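PDB 2C9L: lytic switch protein BZLF1 from Human herpesvirus 4, which switches the virus from latency to the lytic cycle as a homodimeric bZIP transcription factor that also recognises methylated viral DNA. Local coordinates for residues R40-L45 against S56-T61. The protein carries 2 engineered substitutions. Numbering follows the deposited sequence.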
# COMPACT_ATOMS: atom_id res chain seq x y z
N ARG C 40 7.06 14.74 1.83
CA ARG C 40 6.73 16.03 2.43
C ARG C 40 7.37 16.19 3.80
O ARG C 40 7.91 17.25 4.12
CB ARG C 40 5.21 16.20 2.55
CG ARG C 40 4.49 16.30 1.22
CD ARG C 40 3.09 16.87 1.42
NE ARG C 40 3.16 18.19 2.05
CZ ARG C 40 2.10 18.95 2.30
NH1 ARG C 40 0.88 18.54 1.99
NH2 ARG C 40 2.27 20.14 2.88
N LEU C 41 7.32 15.14 4.60
CA LEU C 41 7.90 15.20 5.94
C LEU C 41 9.42 15.33 5.88
O LEU C 41 10.02 16.00 6.72
CB LEU C 41 7.49 13.95 6.74
CG LEU C 41 6.04 13.89 7.21
CD1 LEU C 41 5.57 12.43 7.29
CD2 LEU C 41 5.91 14.57 8.57
N ARG C 42 10.05 14.70 4.89
CA ARG C 42 11.51 14.78 4.75
C ARG C 42 11.92 16.21 4.37
O ARG C 42 12.99 16.68 4.77
CB ARG C 42 12.02 13.80 3.69
CG ARG C 42 12.04 12.33 4.13
CD ARG C 42 12.48 11.42 2.98
NE ARG C 42 12.48 10.00 3.34
CZ ARG C 42 13.39 9.42 4.11
NH1 ARG C 42 14.40 10.12 4.61
NH2 ARG C 42 13.30 8.12 4.38
N LEU C 43 11.08 16.88 3.60
CA LEU C 43 11.37 18.24 3.17
C LEU C 43 11.11 19.24 4.29
O LEU C 43 11.87 20.20 4.47
CB LEU C 43 10.52 18.61 1.95
CG LEU C 43 10.90 19.92 1.25
CD1 LEU C 43 12.35 19.84 0.77
CD2 LEU C 43 9.96 20.16 0.08
N LEU C 44 10.04 19.03 5.05
CA LEU C 44 9.71 19.91 6.17
C LEU C 44 10.80 19.83 7.23
O LEU C 44 11.21 20.84 7.79
CB LEU C 44 8.37 19.52 6.79
CG LEU C 44 7.98 20.29 8.05
CD1 LEU C 44 7.99 21.78 7.77
CD2 LEU C 44 6.61 19.84 8.53
N LEU C 45 11.26 18.61 7.50
CA LEU C 45 12.30 18.41 8.50
C LEU C 45 13.58 19.09 8.06
O LEU C 45 14.35 19.60 8.89
CB LEU C 45 12.55 16.91 8.69
CG LEU C 45 13.56 16.49 9.76
CD1 LEU C 45 13.20 17.11 11.11
CD2 LEU C 45 13.58 14.97 9.85
N SER C 56 20.40 10.18 5.74
CA SER C 56 21.38 9.34 6.42
C SER C 56 20.81 8.72 7.68
O SER C 56 21.16 7.61 8.06
CB SER C 56 22.63 10.16 6.77
OG SER C 56 23.22 10.69 5.60
N ILE C 57 19.92 9.46 8.34
CA ILE C 57 19.29 8.98 9.57
C ILE C 57 18.23 7.94 9.24
O ILE C 57 18.35 6.77 9.60
CB ILE C 57 18.63 10.13 10.34
CG1 ILE C 57 19.69 11.16 10.74
CG2 ILE C 57 17.90 9.60 11.56
CD1 ILE C 57 19.12 12.38 11.41
N ILE C 58 17.18 8.38 8.55
CA ILE C 58 16.10 7.49 8.16
C ILE C 58 16.23 7.24 6.67
O ILE C 58 15.62 7.93 5.85
CB ILE C 58 14.72 8.12 8.45
CG1 ILE C 58 14.63 8.49 9.93
CG2 ILE C 58 13.61 7.14 8.09
CD1 ILE C 58 13.31 9.15 10.32
N PRO C 59 17.02 6.22 6.29
CA PRO C 59 17.22 5.90 4.88
C PRO C 59 15.92 5.73 4.11
O PRO C 59 14.92 5.26 4.66
CB PRO C 59 18.05 4.61 4.93
CG PRO C 59 17.63 3.99 6.23
CD PRO C 59 17.60 5.18 7.15
N ARG C 60 15.93 6.12 2.85
CA ARG C 60 14.76 6.00 1.99
C ARG C 60 14.54 4.55 1.58
O ARG C 60 15.48 3.76 1.55
CB ARG C 60 14.94 6.87 0.75
CG ARG C 60 14.90 8.36 1.01
CD ARG C 60 15.45 9.13 -0.19
NE ARG C 60 15.14 10.55 -0.12
CZ ARG C 60 13.93 11.06 -0.33
NH1 ARG C 60 12.91 10.26 -0.63
NH2 ARG C 60 13.73 12.37 -0.24
N THR C 61 13.30 4.21 1.28
CA THR C 61 12.95 2.86 0.85
C THR C 61 12.51 2.93 -0.60
O THR C 61 11.95 3.94 -1.04
CB THR C 61 11.79 2.28 1.70
OG1 THR C 61 12.27 1.97 3.01
CG2 THR C 61 11.21 1.03 1.07
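Arg42, on the zipper part of the long helix 2-48, reaches across to the returning C-terminal chain and clasps the backbone carbonyl of Ile58 end-on. NH1 and NH2 of Arg42 both donate to Ile58 O, each at 2.8 Å, and the oxygen lies 3° out of the guanidinium plane. NH1 comes in nearly along the C=O axis, whereas NH2 sits above the carbonyl plane. A weak, bent bond from NH2 of Arg42 to Pro59 O (3.3 Å) adds a second carbonyl at the same edge. The chain of Arg42 is extended from CG to NE, which carries the guanidinium across the gap between two backbones whose CA atoms come no closer than 9.3 Å, at Arg42 and Ile58.

Packing is supplied by Arg60, whose CG lies over the centre of one face of the Arg42 guanidinium, 3.6 Å from CZ. In return CD of Arg42 rests on a face of the Arg60 guanidinium, offset toward its rim; the two planes are 28° apart. CG2 of Ile58 touches NH2 of Arg42 at 3.8 Å.

The like charges, with Arg42 NE 4.0 Å from Arg60 NH1, are probably offset by acidic neighbours: Arg60 NE forms a salt bridge with Asp55, and Arg42 NH2 one with Glu37 of the second subunit. Arg42 NE is hydrogen-bonded to OD1 of Asn38. One largely buried arginine thus ties the C-terminal tail, just where it leaves helix 54-57, to its own zipper helix and to the partner subunit, coupling the fold-back to the coiled-coil dimer.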